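Local coordinates for protein ethylbenzene dehydrogenase alpha-subunit (Aromatoleum aromaticum, PDB 2IVF) that belongs to the molybdopterin oxidoreductase family and, as the alpha-subunit, carries a molybdenum atom, two pterin guanosine dinucleotide ligands and an iron/sulfur cluster, at residues V143-K148 with W158-W163; L147-K152 with Y645-L650. All coordinates share one frame; numbering follows the deposited sequence.

Contact 1 (V143-K148 with W158-W163)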
loop_
_atom_site.group_PDB
_atom_site.type_symbol
_atom_site.label_atom_id
_atom_site.label_comp_id
_atom_site.label_asym_id
_atom_site.label_seq_id
_atom_site.Cartn_x
_atom_site.Cartn_y
_atom_site.Cartn_z
ATOM N N VAL A 143 2.071 21.226 2.765
ATOM C CA VAL A 143 1.910 22.541 3.314
ATOM C C VAL A 143 3.169 22.876 4.135
ATOM O O VAL A 143 3.615 22.093 4.982
ATOM C CB VAL A 143 0.602 22.638 4.052
ATOM C CG1 VAL A 143 -0.510 22.361 3.061
ATOM C CG2 VAL A 143 0.500 21.624 5.161
ATOM N N LYS A 144 3.777 23.998 3.781
ATOM C CA LYS A 144 5.075 24.399 4.295
ATOM C C LYS A 144 5.025 25.710 5.065
ATOM O O LYS A 144 6.003 26.069 5.743
ATOM C CB LYS A 144 6.089 24.493 3.124
ATOM C CG LYS A 144 6.534 23.126 2.588
ATOM C CD LYS A 144 7.572 23.185 1.406
ATOM C CE LYS A 144 7.315 24.271 0.389
ATOM N NZ LYS A 144 8.322 24.256 -0.741
ATOM N N TYR A 145 3.899 26.415 4.989
ATOM C CA TYR A 145 3.732 27.671 5.679
ATOM C C TYR A 145 2.366 27.732 6.280
ATOM O O TYR A 145 1.419 27.140 5.729
ATOM C CB TYR A 145 3.916 28.879 4.747
ATOM C CG TYR A 145 5.273 28.907 4.137
ATOM C CD1 TYR A 145 6.336 29.459 4.811
ATOM C CD2 TYR A 145 5.513 28.328 2.907
ATOM C CE1 TYR A 145 7.604 29.432 4.291
ATOM C CE2 TYR A 145 6.797 28.294 2.370
ATOM C CZ TYR A 145 7.823 28.857 3.067
ATOM O OH TYR A 145 9.090 28.875 2.558
ATOM N N PRO A 146 2.246 28.442 7.388
ATOM C CA PRO A 146 0.907 28.561 7.949
ATOM C C PRO A 146 0.009 29.261 6.978
ATOM O O PRO A 146 0.412 30.265 6.387
ATOM C CB PRO A 146 1.106 29.405 9.191
ATOM C CG PRO A 146 2.537 29.263 9.545
ATOM C CD PRO A 146 3.255 29.117 8.232
ATOM N N LEU A 147 -1.181 28.711 6.799
ATOM C CA LEU A 147 -2.165 29.257 5.877
ATOM C C LEU A 147 -3.382 29.674 6.641
ATOM O O LEU A 147 -3.824 28.951 7.555
ATOM C CB LEU A 147 -2.564 28.163 4.897
ATOM C CG LEU A 147 -1.418 27.682 4.018
ATOM C CD1 LEU A 147 -1.892 26.436 3.173
ATOM C CD2 LEU A 147 -0.912 28.835 3.169
ATOM N N LYS A 148 -3.962 30.779 6.206
ATOM C CA LYS A 148 -5.199 31.271 6.739
ATOM C C LYS A 148 -6.248 31.379 5.624
ATOM O O LYS A 148 -5.984 31.902 4.550
ATOM C CB LYS A 148 -4.968 32.621 7.400
ATOM C CG LYS A 148 -6.253 33.299 7.913
ATOM C CD LYS A 148 -5.853 34.342 8.930
ATOM C CE LYS A 148 -6.979 35.121 9.482
ATOM N NZ LYS A 148 -6.463 35.746 10.752
ATOM N N TRP A 158 -6.459 30.643 0.051
ATOM C CA TRP A 158 -5.597 30.712 1.202
ATOM C C TRP A 158 -4.579 31.834 1.090
ATOM O O TRP A 158 -4.209 32.287 -0.000
ATOM C CB TRP A 158 -4.798 29.406 1.275
ATOM C CG TRP A 158 -5.578 28.152 1.428
ATOM C CD1 TRP A 158 -5.804 27.184 0.480
ATOM C CD2 TRP A 158 -6.163 27.669 2.642
ATOM N NE1 TRP A 158 -6.512 26.137 1.040
ATOM C CE2 TRP A 158 -6.733 26.410 2.366
ATOM C CE3 TRP A 158 -6.242 28.177 3.946
ATOM C CZ2 TRP A 158 -7.363 25.668 3.330
ATOM C CZ3 TRP A 158 -6.892 27.442 4.906
ATOM C CH2 TRP A 158 -7.439 26.196 4.598
ATOM N N LYS A 159 -4.133 32.312 2.243
ATOM C CA LYS A 159 -2.975 33.195 2.313
ATOM C C LYS A 159 -2.024 32.721 3.402
ATOM O O LYS A 159 -2.424 32.096 4.398
ATOM C CB LYS A 159 -3.422 34.624 2.572
ATOM C CG LYS A 159 -3.767 34.955 4.018
ATOM C CD LYS A 159 -4.323 36.365 4.104
ATOM C CE LYS A 159 -4.941 36.664 5.461
ATOM N NZ LYS A 159 -5.454 38.051 5.540
ATOM N N ARG A 160 -0.745 32.944 3.153
ATOM C CA ARG A 160 0.265 32.637 4.114
ATOM C C ARG A 160 0.162 33.658 5.241
ATOM O O ARG A 160 -0.031 34.842 4.987
ATOM C CB ARG A 160 1.612 32.822 3.449
ATOM C CG ARG A 160 2.789 32.548 4.334
ATOM C CD ARG A 160 4.068 32.937 3.615
ATOM N NE ARG A 160 5.238 32.739 4.481
ATOM C CZ ARG A 160 6.501 32.993 4.117
ATOM N NH1 ARG A 160 6.790 33.438 2.890
ATOM N NH2 ARG A 160 7.491 32.790 4.986
ATOM N N VAL A 161 0.320 33.198 6.483
ATOM C CA VAL A 161 0.480 34.087 7.636
ATOM C C VAL A 161 1.617 33.543 8.488
ATOM O O VAL A 161 2.085 32.441 8.221
ATOM C CB VAL A 161 -0.801 34.113 8.473
ATOM C CG1 VAL A 161 -1.965 34.618 7.619
ATOM C CG2 VAL A 161 -1.091 32.715 9.003
ATOM N N SER A 162 2.010 34.285 9.522
ATOM C CA SER A 162 3.059 33.861 10.409
ATOM C C SER A 162 2.502 32.858 11.387
ATOM O O SER A 162 1.293 32.832 11.655
ATOM C CB SER A 162 3.670 35.008 11.187
ATOM O OG SER A 162 2.721 35.620 12.061
ATOM N N TRP A 163 3.391 32.045 11.944
ATOM C CA TRP A 163 3.012 31.172 13.047
ATOM C C TRP A 163 2.421 32.011 14.190
ATOM O O TRP A 163 1.506 31.615 14.880
ATOM C CB TRP A 163 4.216 30.403 13.564
ATOM C CG TRP A 163 4.442 29.151 12.893
ATOM C CD1 TRP A 163 5.278 28.921 11.861
ATOM C CD2 TRP A 163 3.821 27.921 13.201
ATOM N NE1 TRP A 163 5.207 27.604 11.471
ATOM C CE2 TRP A 163 4.327 26.961 12.305
ATOM C CE3 TRP A 163 2.881 27.526 14.157
ATOM C CZ2 TRP A 163 3.933 25.631 12.339
ATOM C CZ3 TRP A 163 2.496 26.206 14.198
ATOM C CH2 TRP A 163 3.015 25.272 13.290
#

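Contact 2 (L147-K152 with Y645-L650)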
loop_
_atom_site.group_PDB
_atom_site.type_symbol
_atom_site.label_atom_id
_atom_site.label_comp_id
_atom_site.label_asym_id
_atom_site.label_seq_id
_atom_site.Cartn_x
_atom_site.Cartn_y
_atom_site.Cartn_z
ATOM N N LEU A 147 -1.181 28.711 6.799
ATOM C CA LEU A 147 -2.165 29.257 5.877
ATOM C C LEU A 147 -3.382 29.674 6.641
ATOM O O LEU A 147 -3.824 28.951 7.555
ATOM C CB LEU A 147 -2.564 28.163 4.897
ATOM C CG LEU A 147 -1.418 27.682 4.018
ATOM C CD1 LEU A 147 -1.892 26.436 3.173
ATOM C CD2 LEU A 147 -0.912 28.835 3.169
ATOM N N LYS A 148 -3.962 30.779 6.206
ATOM C CA LYS A 148 -5.199 31.271 6.739
ATOM C C LYS A 148 -6.248 31.379 5.624
ATOM O O LYS A 148 -5.984 31.902 4.550
ATOM C CB LYS A 148 -4.968 32.621 7.400
ATOM C CG LYS A 148 -6.253 33.299 7.913
ATOM C CD LYS A 148 -5.853 34.342 8.930
ATOM C CE LYS A 148 -6.979 35.121 9.482
ATOM N NZ LYS A 148 -6.463 35.746 10.752
ATOM N N ARG A 149 -7.443 30.912 5.930
ATOM C CA ARG A 149 -8.542 30.925 5.005
ATOM C C ARG A 149 -8.884 32.337 4.582
ATOM O O ARG A 149 -9.005 33.251 5.408
ATOM C CB ARG A 149 -9.781 30.299 5.663
ATOM C CG ARG A 149 -11.037 30.411 4.857
ATOM C CD ARG A 149 -12.140 29.547 5.472
ATOM N NE ARG A 149 -12.572 30.018 6.804
ATOM C CZ ARG A 149 -13.484 30.954 7.054
ATOM N NH1 ARG A 149 -14.086 31.632 6.075
ATOM N NH2 ARG A 149 -13.778 31.251 8.319
ATOM N N VAL A 150 -9.087 32.475 3.277
ATOM C CA VAL A 150 -9.497 33.702 2.678
ATOM C C VAL A 150 -10.949 33.698 2.199
ATOM O O VAL A 150 -11.644 34.684 2.392
ATOM C CB VAL A 150 -8.540 34.068 1.526
ATOM C CG1 VAL A 150 -9.131 35.193 0.658
ATOM C CG2 VAL A 150 -7.218 34.538 2.124
ATOM N N GLY A 151 -11.382 32.614 1.561
ATOM C CA GLY A 151 -12.766 32.513 1.089
ATOM C C GLY A 151 -13.626 31.794 2.120
ATOM O O GLY A 151 -13.407 31.930 3.333
ATOM N N LYS A 152 -14.610 31.053 1.635
ATOM C CA LYS A 152 -15.448 30.203 2.470
ATOM C C LYS A 152 -14.653 28.976 2.794
ATOM O O LYS A 152 -13.674 28.664 2.112
ATOM C CB LYS A 152 -16.685 29.742 1.702
ATOM C CG LYS A 152 -17.575 30.806 1.195
ATOM C CD LYS A 152 -18.132 31.654 2.299
ATOM C CE LYS A 152 -19.324 32.472 1.810
ATOM N NZ LYS A 152 -19.755 33.552 2.761
ATOM N N TYR A 645 -11.113 22.567 4.533
ATOM C CA TYR A 645 -12.209 23.253 5.193
ATOM C C TYR A 645 -11.797 23.979 6.454
ATOM O O TYR A 645 -12.627 24.592 7.118
ATOM C CB TYR A 645 -13.303 22.257 5.567
ATOM C CG TYR A 645 -13.989 21.688 4.390
ATOM C CD1 TYR A 645 -13.451 20.603 3.745
ATOM C CD2 TYR A 645 -15.171 22.253 3.880
ATOM C CE1 TYR A 645 -14.054 20.067 2.651
ATOM C CE2 TYR A 645 -15.792 21.688 2.760
ATOM C CZ TYR A 645 -15.197 20.578 2.174
ATOM O OH TYR A 645 -15.729 19.943 1.055
ATOM N N ALA A 646 -10.519 23.951 6.765
ATOM C CA ALA A 646 -10.025 24.588 7.964
ATOM C C ALA A 646 -9.957 26.102 7.816
ATOM O O ALA A 646 -9.938 26.665 6.706
ATOM C CB ALA A 646 -8.630 24.038 8.295
ATOM N N ASP A 647 -9.921 26.774 8.952
ATOM C CA ASP A 647 -9.683 28.184 9.003
ATOM C C ASP A 647 -8.214 28.481 9.023
ATOM O O ASP A 647 -7.805 29.503 8.502
ATOM C CB ASP A 647 -10.343 28.772 10.233
ATOM C CG ASP A 647 -11.808 28.449 10.287
ATOM O OD1 ASP A 647 -12.517 28.644 9.262
ATOM O OD2 ASP A 647 -12.240 27.989 11.353
ATOM N N ILE A 648 -7.436 27.587 9.638
ATOM C CA ILE A 648 -6.009 27.764 9.829
ATOM C C ILE A 648 -5.356 26.408 9.592
ATOM O O ILE A 648 -5.800 25.389 10.134
ATOM C CB ILE A 648 -5.683 28.235 11.289
ATOM C CG1 ILE A 648 -6.240 29.617 11.593
ATOM C CG2 ILE A 648 -4.162 28.213 11.535
ATOM C CD1 ILE A 648 -5.654 30.761 10.774
ATOM N N VAL A 649 -4.307 26.373 8.779
ATOM C CA VAL A 649 -3.533 25.162 8.606
ATOM C C VAL A 649 -2.106 25.481 9.032
ATOM O O VAL A 649 -1.503 26.462 8.540
ATOM C CB VAL A 649 -3.591 24.665 7.156
ATOM C CG1 VAL A 649 -2.732 23.401 6.978
ATOM C CG2 VAL A 649 -5.062 24.412 6.732
ATOM N N LEU A 650 -1.576 24.652 9.950
ATOM C CA LEU A 650 -0.250 24.844 10.531
ATOM C C LEU A 650 0.678 23.792 9.948
ATOM O O LEU A 650 0.373 22.585 10.047
ATOM C CB LEU A 650 -0.321 24.628 12.020
ATOM C CG LEU A 650 -1.206 25.600 12.781
ATOM C CD1 LEU A 650 -1.167 25.235 14.235
ATOM C CD2 LEU A 650 -0.774 27.044 12.541
#

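Contact 1 (V143-K148 with W158-W163)
Three backbone hydrogen bonds tie Pro146 and Lys148 to Lys159 and Val161. Lys148 and Lys159 form a hydrogen-bonded antiparallel pair: Lys148 N gives to Lys159 O at 2.7 Å, and Lys159 N returns the bond to Lys148 O. Beyond the pair of Leu147 with Arg160, Val161 N reaches Pro146 O at 2.9 Å from above the carbonyl plane. Proline has no N-H to offer, but here its carbonyl does the pairing.

Apolar packing follows the two faces of the strands. On the face of Leu147, its CB meets Trp158 CE3 at 3.8 Å while CD1 lies over one face of the indole; Phe103 and Tyr104 of the beta-subunit chain pack against Trp158 and Leu147. On the face of Lys148, Val161 CG1 touches Lys148 CB at 3.6 Å, the valine standing roughly perpendicular to the lysine chain. With CG anti to its backbone N (chi1 175°), the extended lysine carries its ammonium onward to Asp169 and Glu165, so the methylenes pack and the charge is paired.

Two contacts use flat groups. Pro146 CG sits over the five-membered ring of Trp163, 3.7 Å from its centroid and 14° off the normal, a CH-pi contact suited to a rigid pyrrolidine. Arg160, extended from CG to NE, brings its guanidinium obliquely past the Tyr145 ring, the planes 46° apart; Tyr145 CE1 lies over one guanidinium face, 3.4 Å from Arg160 NH2, which Glu683 holds in a salt bridge. Ser162 then takes the N-cap position of helix 163-181, its OG accepting from Glu165 N. The whole is a beta hairpin at the border of a mixed sheet, its second strand leading through Val161 and Ser162 into that helix.

Contact 2 (L147-K152 with Y645-L650)
Arg149 and Asp647 run alongside each other in the same direction and meet in a salt bridge. Arg149 NE gives its hydrogen to Asp647 OD1 at 2.8 Å, on the anti lone pair of that oxygen; NH2 adds a weak bond to the same atom at 3.0 Å. One carboxylate oxygen thus takes both N-H groups, with the guanidinium and carboxylate planes 60° apart. The arginine chain is extended as far as CD and bends at chi3 (66°), which turns the head back beside the aspartate. Arg149 NH1 closes on Gly151 O at 2.8 Å, in the guanidinium plane, fixing the rotation of the head from the side of the turn.

Beneath this pair the backbones join: Arg149 N bonds to Asp647 O at 3.0 Å, and Leu147 and Val649 exchange two bonds, Leu147 N to Val649 O and Val649 N to Leu147 O. The strands run antiparallel, their axes 4.9 Å apart at closest approach. Here the 147-149 strand is added antiparallel to a sheet in which 648-651, 631-636, 602-606 and 186-188 run parallel, an alpha/beta arrangement with helix 163-181 packed against one face.

Side chains alternate about this seam. Lys148 lies across from Ile648, whose CD1 touches Lys148 CG at 3.9 Å; the isoleucine meets the aliphatic part of the lysine and also packs on Ala166 and Phe633. Beta-branched Val649, suited to an extended backbone, shares the other face with Leu147, their CB atoms 4.3 Å apart, and Trp158 also packs on Val649. Further out, Asp647 OD2 accepts from Ile632 N and forms a salt bridge with Arg153, so the second oxygen of the buried carboxylate is satisfied and the aspartate is steadied for Arg149.

In the fold
Strand 147-149 serves both contacts: it pairs with 158-160 in contact 1 and with 648-651 in contact 2, so the hairpin extends the sheet to 158-160, one of its two outermost strands within the chain. The two centres lie about 8 Å apart. Trp158 bridges them on one face, its CH2 being 3.7 Å from Val649 CG2; on the other, Trp163 CH2 comes within 3.6 Å of Leu650 CB. Both contacts are structural packing within the sheet, their centres about 33 and 31 Å from the chain centre, yet the side chains of Trp163 and Val649 each lie about 9 Å from the bound phosphoric acid 4-(2-amino-4-oxo-3,4,5,6,-tetrahydro-pteridin-6-yl)-2-hydroxy-3,4-dimercapto-but-3-en-yl ester guanylate ester (MD1).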